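Long-range contacts in Non-structural polyprotein (PDB 4GUA), which forms the precursor of alphavirus RNA replication proteins and probably cleaves itself through its nsP2 cysteine protease, its nsP3 part carrying a macro domain and a zinc-binding domain: residues 214-219 / 253-258; 196-201 / 208-213. All coordinates share one frame; numbering follows the deposited sequence.

Contact 1 (214-219 / 253-258); sequences FGFPPQ and RSALNC
Phe216 and Ser254 face each other where the extended loop 214-219 runs past the last turn of helix 237-257, their CA atoms 5.6 Å apart, and the two segments stay as close down to Gln219 and Cys258. The serine grips the loop twice. Its OG accepts a nearly straight hydrogen bond from Phe216 N (2.9 Å, 167° at the hydrogen), while its CB lies over the centre of the Phe216 ring, a CH-pi contact at 3.4 Å from CB to the centroid. Phe216 CG stands between its backbone N and carbonyl carbon (chi1 51°), and the ring turns one face to this methylene. Cys258 SG meets the same ring differently, in its plane at the edge, 3.8 Å from CE2, and also accepts the N-H of Gln219 at 3.3 Å from N to SG. Pro218 and Asn257 lie side by side, Pro218 CG 4.0 Å from Asn257 ND2. Asn257 OD1 is in turn met by Arg253 NH1, one helical turn back. Val183 and Ile198 of the neighbouring strands also touch the phenylalanine. Two loop amides thus find side-chain acceptors, oxygen and sulfur, so an irregular loop is tied to a helix end while its aromatic ring remains buried.

Contact 2 (196-201 / 208-213); sequences EWIAPI and KNYNLA
Ile198 pairs with Lys208 and Ala199 with Asn209 in a short parallel ladder, the CA atoms 4.7 and 5.0 Å apart; beyond it the chain of 208-213 turns off. Lys208 is held through both backbone groups, N to Trp197 O and O to Ala199 N (2.9 Å), and Tyr210 N then reaches Ala199 O almost in line with the carbonyl. On the face bearing Ile198 and Lys208, the isoleucine CG1 touches the lysine CB. Ile198 CG2, anti to its backbone N, comes to the Tyr210 ring at its edge, in plane, 3.9 Å from CD2. The lysine chain, bent at chi2 and again at chi4, brings NZ to Glu196 OE2 in a 3.1 Å salt bridge. On the face of Ala199 and Asn209, the asparagine uses ND2 to hold Pro200 O at 2.8 Å, with that oxygen close to its amide plane; the same nitrogen also bonds Ile203 O in the connecting loop. Past the ladder, Leu212 puts CD1 against Pro200 CD at 3.5 Å and CD2 near Ile198 CG2. Ile201 CD1 rests against the Tyr210 carbonyl. Strand 208-209 is the outermost member of a seven-stranded mixed sheet ordered 3-2-1-4-5-7-6, the Rossmann-like order of SAM-dependent methyltransferases, consistent with the methyltransferase-like domain of alphavirus nsP2.

Overall arrangement
Both contacts belong to the domain built on the mixed seven-stranded sheet and follow one another along the chain, their centres about 11 Å apart. Contact 2 lies at the sheet's edge and is only partly buried; its strands are joined by backbone bonds, with a salt bridge and an asparagine amide added at the margins. Contact 1 is mostly buried and joins the loop to helix 237-257, relying on serine and cysteine side chains as acceptors and on one aromatic ring. Tyr210 couples them: its ring touches Phe216 and Pro217, and its hydroxyl makes a weak hydrogen bond with Gln219. Here the edge strand is secured chiefly by regular pairing, and the irregular loop by side-chain acceptors.

Contact 1 (214-219 / 253-258)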
ATOM      1  N   PHE A 214      -0.016  18.902 -17.824  1.00 62.72           N
ATOM      2  CA  PHE A 214      -0.594  17.937 -18.760  1.00 54.59           C
ATOM      3  C   PHE A 214       0.291  16.709 -19.013  1.00 57.38           C
ATOM      4  O   PHE A 214       0.004  15.914 -19.904  1.00 65.34           O
ATOM      5  CB  PHE A 214      -0.937  18.621 -20.075  1.00 48.42           C
ATOM      6  CG  PHE A 214      -1.895  19.762 -19.921  1.00 54.43           C
ATOM      7  CD1 PHE A 214      -1.430  21.035 -19.618  1.00 57.60           C
ATOM      8  CD2 PHE A 214      -3.262  19.564 -20.060  1.00 46.56           C
ATOM      9  CE1 PHE A 214      -2.306  22.088 -19.471  1.00 55.38           C
ATOM     10  CE2 PHE A 214      -4.138  20.606 -19.903  1.00 47.23           C
ATOM     11  CZ  PHE A 214      -3.663  21.873 -19.609  1.00 56.15           C
ATOM     12  N   GLY A 215       1.389  16.581 -18.276  1.00 48.72           N
ATOM     13  CA  GLY A 215       2.321  15.487 -18.493  1.00 49.95           C
ATOM     14  C   GLY A 215       3.263  15.789 -19.647  1.00 52.02           C
ATOM     15  O   GLY A 215       3.484  16.954 -19.990  1.00 49.43           O
ATOM     16  N   PHE A 216       3.849  14.753 -20.238  1.00 47.84           N
ATOM     17  CA  PHE A 216       4.635  14.954 -21.449  1.00 49.22           C
ATOM     18  C   PHE A 216       4.499  13.796 -22.432  1.00 49.46           C
ATOM     19  O   PHE A 216       4.483  12.627 -22.039  1.00 54.76           O
ATOM     20  CB  PHE A 216       6.101  15.199 -21.089  1.00 49.68           C
ATOM     21  CG  PHE A 216       6.673  14.169 -20.170  1.00 47.49           C
ATOM     22  CD1 PHE A 216       6.540  14.300 -18.803  1.00 46.35           C
ATOM     23  CD2 PHE A 216       7.360  13.080 -20.670  1.00 49.81           C
ATOM     24  CE1 PHE A 216       7.060  13.357 -17.951  1.00 47.75           C
ATOM     25  CE2 PHE A 216       7.888  12.131 -19.823  1.00 52.65           C
ATOM     26  CZ  PHE A 216       7.738  12.271 -18.459  1.00 51.84           C
ATOM     27  N   PRO A 217       4.457  14.117 -23.729  1.00 53.31           N
ATOM     28  CA  PRO A 217       4.276  13.096 -24.763  1.00 55.55           C
ATOM     29  C   PRO A 217       5.474  12.157 -24.815  1.00 55.68           C
ATOM     30  O   PRO A 217       6.531  12.493 -24.301  1.00 54.78           O
ATOM     31  CB  PRO A 217       4.174  13.915 -26.050  1.00 52.85           C
ATOM     32  CG  PRO A 217       4.921  15.162 -25.765  1.00 53.08           C
ATOM     33  CD  PRO A 217       4.677  15.453 -24.308  1.00 59.02           C
ATOM     34  N   PRO A 218       5.301  10.974 -25.409  1.00 56.35           N
ATOM     35  CA  PRO A 218       6.394  10.001 -25.438  1.00 57.51           C
ATOM     36  C   PRO A 218       7.671  10.528 -26.080  1.00 60.36           C
ATOM     37  O   PRO A 218       7.648  11.097 -27.166  1.00 67.87           O
ATOM     38  CB  PRO A 218       5.808   8.857 -26.265  1.00 55.75           C
ATOM     39  CG  PRO A 218       4.328   8.932 -25.987  1.00 48.30           C
ATOM     40  CD  PRO A 218       4.026  10.400 -25.876  1.00 48.54           C
ATOM     41  N   GLN A 219       8.770  10.373 -25.353  1.00 59.84           N
ATOM     42  CA  GLN A 219      10.123  10.566 -25.860  1.00 59.80           C
ATOM     43  C   GLN A 219      10.686   9.209 -26.276  1.00 63.43           C
ATOM     44  O   GLN A 219       9.936   8.248 -26.443  1.00 70.44           O
ATOM     45  CB  GLN A 219      10.999  11.212 -24.790  1.00 62.79           C
ATOM     46  CG  GLN A 219      10.342  12.410 -24.153  1.00 62.83           C
ATOM     47  CD  GLN A 219       9.966  13.462 -25.166  1.00 64.37           C
ATOM     48  OE1 GLN A 219      10.819  14.048 -25.829  1.00 68.59           O
ATOM     49  NE2 GLN A 219       8.667  13.656 -25.340  1.00 66.70           N
ATOM     50  N   ARG A 253       2.866   8.554 -15.246  1.00 53.29           N
ATOM     51  CA  ARG A 253       2.230   7.938 -16.406  1.00 55.31           C
ATOM     52  C   ARG A 253       2.996   8.291 -17.678  1.00 58.23           C
ATOM     53  O   ARG A 253       3.238   7.436 -18.534  1.00 59.73           O
ATOM     54  CB  ARG A 253       0.780   8.417 -16.535  1.00 54.50           C
ATOM     55  CG  ARG A 253       0.064   7.929 -17.792  1.00 51.80           C
ATOM     56  CD  ARG A 253      -0.075   6.414 -17.824  1.00 59.35           C
ATOM     57  NE  ARG A 253      -0.691   5.934 -19.062  1.00 60.99           N
ATOM     58  CZ  ARG A 253      -0.022   5.685 -20.188  1.00 59.43           C
ATOM     59  NH1 ARG A 253       1.295   5.870 -20.248  1.00 53.59           N
ATOM     60  NH2 ARG A 253      -0.670   5.250 -21.260  1.00 59.05           N
ATOM     61  N   SER A 254       3.377   9.555 -17.799  1.00 53.88           N
ATOM     62  CA  SER A 254       4.147   9.993 -18.947  1.00 56.42           C
ATOM     63  C   SER A 254       5.496   9.280 -18.961  1.00 62.59           C
ATOM     64  O   SER A 254       5.997   8.912 -20.024  1.00 70.19           O
ATOM     65  CB  SER A 254       4.348  11.510 -18.914  1.00 53.87           C
ATOM     66  OG  SER A 254       3.136  12.201 -19.152  1.00 47.75           O
ATOM     67  N   ALA A 255       6.081   9.098 -17.781  1.00 54.43           N
ATOM     68  CA  ALA A 255       7.396   8.475 -17.673  1.00 55.97           C
ATOM     69  C   ALA A 255       7.344   7.024 -18.136  1.00 56.23           C
ATOM     70  O   ALA A 255       8.302   6.528 -18.735  1.00 54.47           O
ATOM     71  CB  ALA A 255       7.907   8.560 -16.249  1.00 57.72           C
ATOM     72  N   LEU A 256       6.242   6.337 -17.837  1.00 57.26           N
ATOM     73  CA  LEU A 256       6.069   4.947 -18.275  1.00 58.29           C
ATOM     74  C   LEU A 256       6.162   4.766 -19.794  1.00 61.10           C
ATOM     75  O   LEU A 256       6.591   3.712 -20.270  1.00 63.54           O
ATOM     76  CB  LEU A 256       4.749   4.373 -17.767  1.00 53.12           C
ATOM     77  CG  LEU A 256       4.648   4.189 -16.256  1.00 55.98           C
ATOM     78  CD1 LEU A 256       3.264   3.723 -15.886  1.00 58.69           C
ATOM     79  CD2 LEU A 256       5.692   3.194 -15.761  1.00 59.39           C
ATOM     80  N   ASN A 257       5.737   5.765 -20.562  1.00 57.90           N
ATOM     81  CA  ASN A 257       5.895   5.691 -22.013  1.00 56.52           C
ATOM     82  C   ASN A 257       7.364   5.757 -22.392  1.00 58.86           C
ATOM     83  O   ASN A 257       7.768   5.241 -23.422  1.00 62.02           O
ATOM     84  CB  ASN A 257       5.135   6.819 -22.715  1.00 52.97           C
ATOM     85  CG  ASN A 257       3.638   6.706 -22.548  1.00 54.75           C
ATOM     86  OD1 ASN A 257       3.083   5.605 -22.521  1.00 58.41           O
ATOM     87  ND2 ASN A 257       2.971   7.845 -22.434  1.00 59.31           N
ATOM     88  N   CYS A 258       8.155   6.406 -21.550  1.00 68.57           N
ATOM     89  CA  CYS A 258       9.570   6.627 -21.825  1.00 38.36           C
ATOM     90  C   CYS A 258      10.512   5.600 -21.181  1.00 41.93           C
ATOM     91  O   CYS A 258      11.724   5.798 -21.180  1.00 55.72           O
ATOM     92  CB  CYS A 258       9.958   8.040 -21.412  1.00 38.31           C
ATOM     93  SG  CYS A 258       8.905   9.303 -22.186  1.00 61.70           S
TER

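Contact 2 (196-201 / 208-213)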
ATOM      1  N   GLU A 196      19.091  13.589 -20.901  1.00 67.55           N
ATOM      2  CA  GLU A 196      18.067  14.299 -21.641  1.00 67.53           C
ATOM      3  C   GLU A 196      17.230  15.053 -20.619  1.00 64.16           C
ATOM      4  O   GLU A 196      16.706  14.460 -19.680  1.00 70.76           O
ATOM      5  CB  GLU A 196      17.204  13.330 -22.449  1.00 70.30           C
ATOM      6  CG  GLU A 196      16.134  14.019 -23.277  1.00 76.28           C
ATOM      7  CD  GLU A 196      16.706  14.845 -24.413  1.00 81.17           C
ATOM      8  OE1 GLU A 196      17.942  14.854 -24.586  1.00 83.73           O
ATOM      9  OE2 GLU A 196      15.917  15.505 -25.121  1.00 84.98           O
ATOM     10  N   TRP A 197      17.124  16.365 -20.784  1.00 54.82           N
ATOM     11  CA  TRP A 197      16.476  17.194 -19.778  1.00 54.42           C
ATOM     12  C   TRP A 197      15.153  17.792 -20.245  1.00 59.17           C
ATOM     13  O   TRP A 197      15.125  18.645 -21.128  1.00 63.34           O
ATOM     14  CB  TRP A 197      17.410  18.322 -19.356  1.00 55.73           C
ATOM     15  CG  TRP A 197      16.816  19.228 -18.343  1.00 58.55           C
ATOM     16  CD1 TRP A 197      15.818  18.929 -17.459  1.00 54.39           C
ATOM     17  CD2 TRP A 197      17.165  20.596 -18.108  1.00 63.64           C
ATOM     18  NE1 TRP A 197      15.525  20.027 -16.688  1.00 54.51           N
ATOM     19  CE2 TRP A 197      16.339  21.064 -17.064  1.00 62.55           C
ATOM     20  CE3 TRP A 197      18.100  21.469 -18.673  1.00 62.81           C
ATOM     21  CZ2 TRP A 197      16.419  22.368 -16.574  1.00 63.30           C
ATOM     22  CZ3 TRP A 197      18.181  22.764 -18.185  1.00 64.90           C
ATOM     23  CH2 TRP A 197      17.345  23.201 -17.146  1.00 65.67           C
ATOM     24  N   ILE A 198      14.061  17.363 -19.623  1.00 58.66           N
ATOM     25  CA  ILE A 198      12.761  17.979 -19.846  1.00 60.06           C
ATOM     26  C   ILE A 198      12.434  18.942 -18.707  1.00 59.47           C
ATOM     27  O   ILE A 198      12.541  18.585 -17.531  1.00 59.25           O
ATOM     28  CB  ILE A 198      11.648  16.920 -19.907  1.00 58.55           C
ATOM     29  CG1 ILE A 198      11.840  16.006 -21.113  1.00 57.36           C
ATOM     30  CG2 ILE A 198      10.288  17.582 -19.981  1.00 57.32           C
ATOM     31  CD1 ILE A 198      10.888  14.856 -21.130  1.00 55.72           C
ATOM     32  N   ALA A 199      11.997  20.148 -19.060  1.00 55.66           N
ATOM     33  CA  ALA A 199      11.638  21.154 -18.067  1.00 56.51           C
ATOM     34  C   ALA A 199      10.263  21.757 -18.363  1.00 57.75           C
ATOM     35  O   ALA A 199       9.747  21.610 -19.464  1.00 53.06           O
ATOM     36  CB  ALA A 199      12.690  22.244 -18.039  1.00 59.22           C
ATOM     37  N   PRO A 200       9.650  22.418 -17.365  1.00 58.62           N
ATOM     38  CA  PRO A 200       8.421  23.164 -17.652  1.00 57.10           C
ATOM     39  C   PRO A 200       8.692  24.310 -18.623  1.00 59.76           C
ATOM     40  O   PRO A 200       9.843  24.527 -18.984  1.00 61.94           O
ATOM     41  CB  PRO A 200       7.980  23.678 -16.269  1.00 52.07           C
ATOM     42  CG  PRO A 200       9.151  23.502 -15.382  1.00 51.69           C
ATOM     43  CD  PRO A 200       9.921  22.346 -15.921  1.00 52.71           C
ATOM     44  N   ILE A 201       7.657  25.038 -19.025  1.00 69.97           N
ATOM     45  CA  ILE A 201       7.742  25.886 -20.215  1.00 75.01           C
ATOM     46  C   ILE A 201       8.789  26.996 -20.161  1.00 85.27           C
ATOM     47  O   ILE A 201       9.604  27.119 -21.077  1.00 97.53           O
ATOM     48  CB  ILE A 201       6.369  26.507 -20.572  1.00 67.45           C
ATOM     49  CG1 ILE A 201       5.420  25.434 -21.108  1.00 65.09           C
ATOM     50  CG2 ILE A 201       6.512  27.580 -21.630  1.00 63.68           C
ATOM     51  CD1 ILE A 201       5.946  24.674 -22.312  1.00 61.08           C
ATOM     52  N   LYS A 208      14.054  19.769 -23.793  1.00 67.65           N
ATOM     53  CA  LYS A 208      12.636  19.801 -24.135  1.00 64.82           C
ATOM     54  C   LYS A 208      11.871  20.627 -23.114  1.00 58.42           C
ATOM     55  O   LYS A 208      12.252  20.678 -21.949  1.00 64.27           O
ATOM     56  CB  LYS A 208      12.057  18.389 -24.136  1.00 72.70           C
ATOM     57  CG  LYS A 208      12.675  17.437 -25.131  1.00 77.65           C
ATOM     58  CD  LYS A 208      12.239  17.752 -26.543  1.00 82.76           C
ATOM     59  CE  LYS A 208      12.734  16.689 -27.505  1.00 88.77           C
ATOM     60  NZ  LYS A 208      14.228  16.585 -27.498  1.00 92.31           N
ATOM     61  N   ASN A 209      10.800  21.276 -23.557  1.00 55.44           N
ATOM     62  CA  ASN A 209       9.887  21.994 -22.667  1.00 52.34           C
ATOM     63  C   ASN A 209       8.450  21.584 -22.958  1.00 60.50           C
ATOM     64  O   ASN A 209       8.040  21.549 -24.119  1.00 61.30           O
ATOM     65  CB  ASN A 209      10.031  23.508 -22.834  1.00 56.59           C
ATOM     66  CG  ASN A 209      11.414  24.011 -22.453  1.00 60.40           C
ATOM     67  OD1 ASN A 209      12.343  23.951 -23.259  1.00 62.18           O
ATOM     68  ND2 ASN A 209      11.559  24.502 -21.220  1.00 55.31           N
ATOM     69  N   TYR A 210       7.695  21.252 -21.911  1.00 63.73           N
ATOM     70  CA  TYR A 210       6.285  20.891 -22.042  1.00 57.85           C
ATOM     71  C   TYR A 210       5.483  21.556 -20.949  1.00 60.53           C
ATOM     72  O   TYR A 210       6.054  22.120 -20.017  1.00 66.34           O
ATOM     73  CB  TYR A 210       6.102  19.372 -21.986  1.00 55.88           C
ATOM     74  CG  TYR A 210       6.745  18.688 -23.166  1.00 58.96           C
ATOM     75  CD1 TYR A 210       6.206  18.823 -24.434  1.00 52.24           C
ATOM     76  CD2 TYR A 210       7.906  17.941 -23.024  1.00 59.20           C
ATOM     77  CE1 TYR A 210       6.787  18.227 -25.518  1.00 51.85           C
ATOM     78  CE2 TYR A 210       8.498  17.338 -24.115  1.00 57.36           C
ATOM     79  CZ  TYR A 210       7.930  17.484 -25.360  1.00 54.56           C
ATOM     80  OH  TYR A 210       8.497  16.899 -26.473  1.00 53.66           O
ATOM     81  N   ASN A 211       4.159  21.514 -21.059  1.00 61.94           N
ATOM     82  CA  ASN A 211       3.356  21.998 -19.958  1.00 69.63           C
ATOM     83  C   ASN A 211       3.104  20.793 -19.092  1.00 73.40           C
ATOM     84  O   ASN A 211       2.276  19.939 -19.404  1.00 73.03           O
ATOM     85  CB  ASN A 211       2.043  22.580 -20.456  1.00 66.36           C
ATOM     86  CG  ASN A 211       2.229  23.466 -21.651  1.00 65.24           C
ATOM     87  OD1 ASN A 211       2.356  22.982 -22.775  1.00 70.39           O
ATOM     88  ND2 ASN A 211       2.251  24.775 -21.423  1.00 63.23           N
ATOM     89  N   LEU A 212       3.788  20.761 -17.960  1.00 70.90           N
ATOM     90  CA  LEU A 212       3.911  19.523 -17.227  1.00 62.98           C
ATOM     91  C   LEU A 212       2.651  19.226 -16.415  1.00 57.93           C
ATOM     92  O   LEU A 212       2.481  18.108 -15.931  1.00 66.26           O
ATOM     93  CB  LEU A 212       5.169  19.552 -16.358  1.00 63.43           C
ATOM     94  CG  LEU A 212       6.487  19.631 -17.139  1.00 62.35           C
ATOM     95  CD1 LEU A 212       7.671  19.677 -16.190  1.00 65.09           C
ATOM     96  CD2 LEU A 212       6.640  18.462 -18.099  1.00 57.88           C
ATOM     97  N   ALA A 213       1.763  20.209 -16.276  1.00 41.66           N
ATOM     98  CA  ALA A 213       0.446  19.956 -15.685  1.00 44.79           C
ATOM     99  C   ALA A 213      -0.344  18.949 -16.534  1.00 56.36           C
ATOM    100  O   ALA A 213      -1.257  18.277 -16.045  1.00 59.04           O
ATOM    101  CB  ALA A 213      -0.333  21.257 -15.550  1.00 47.77           C
TER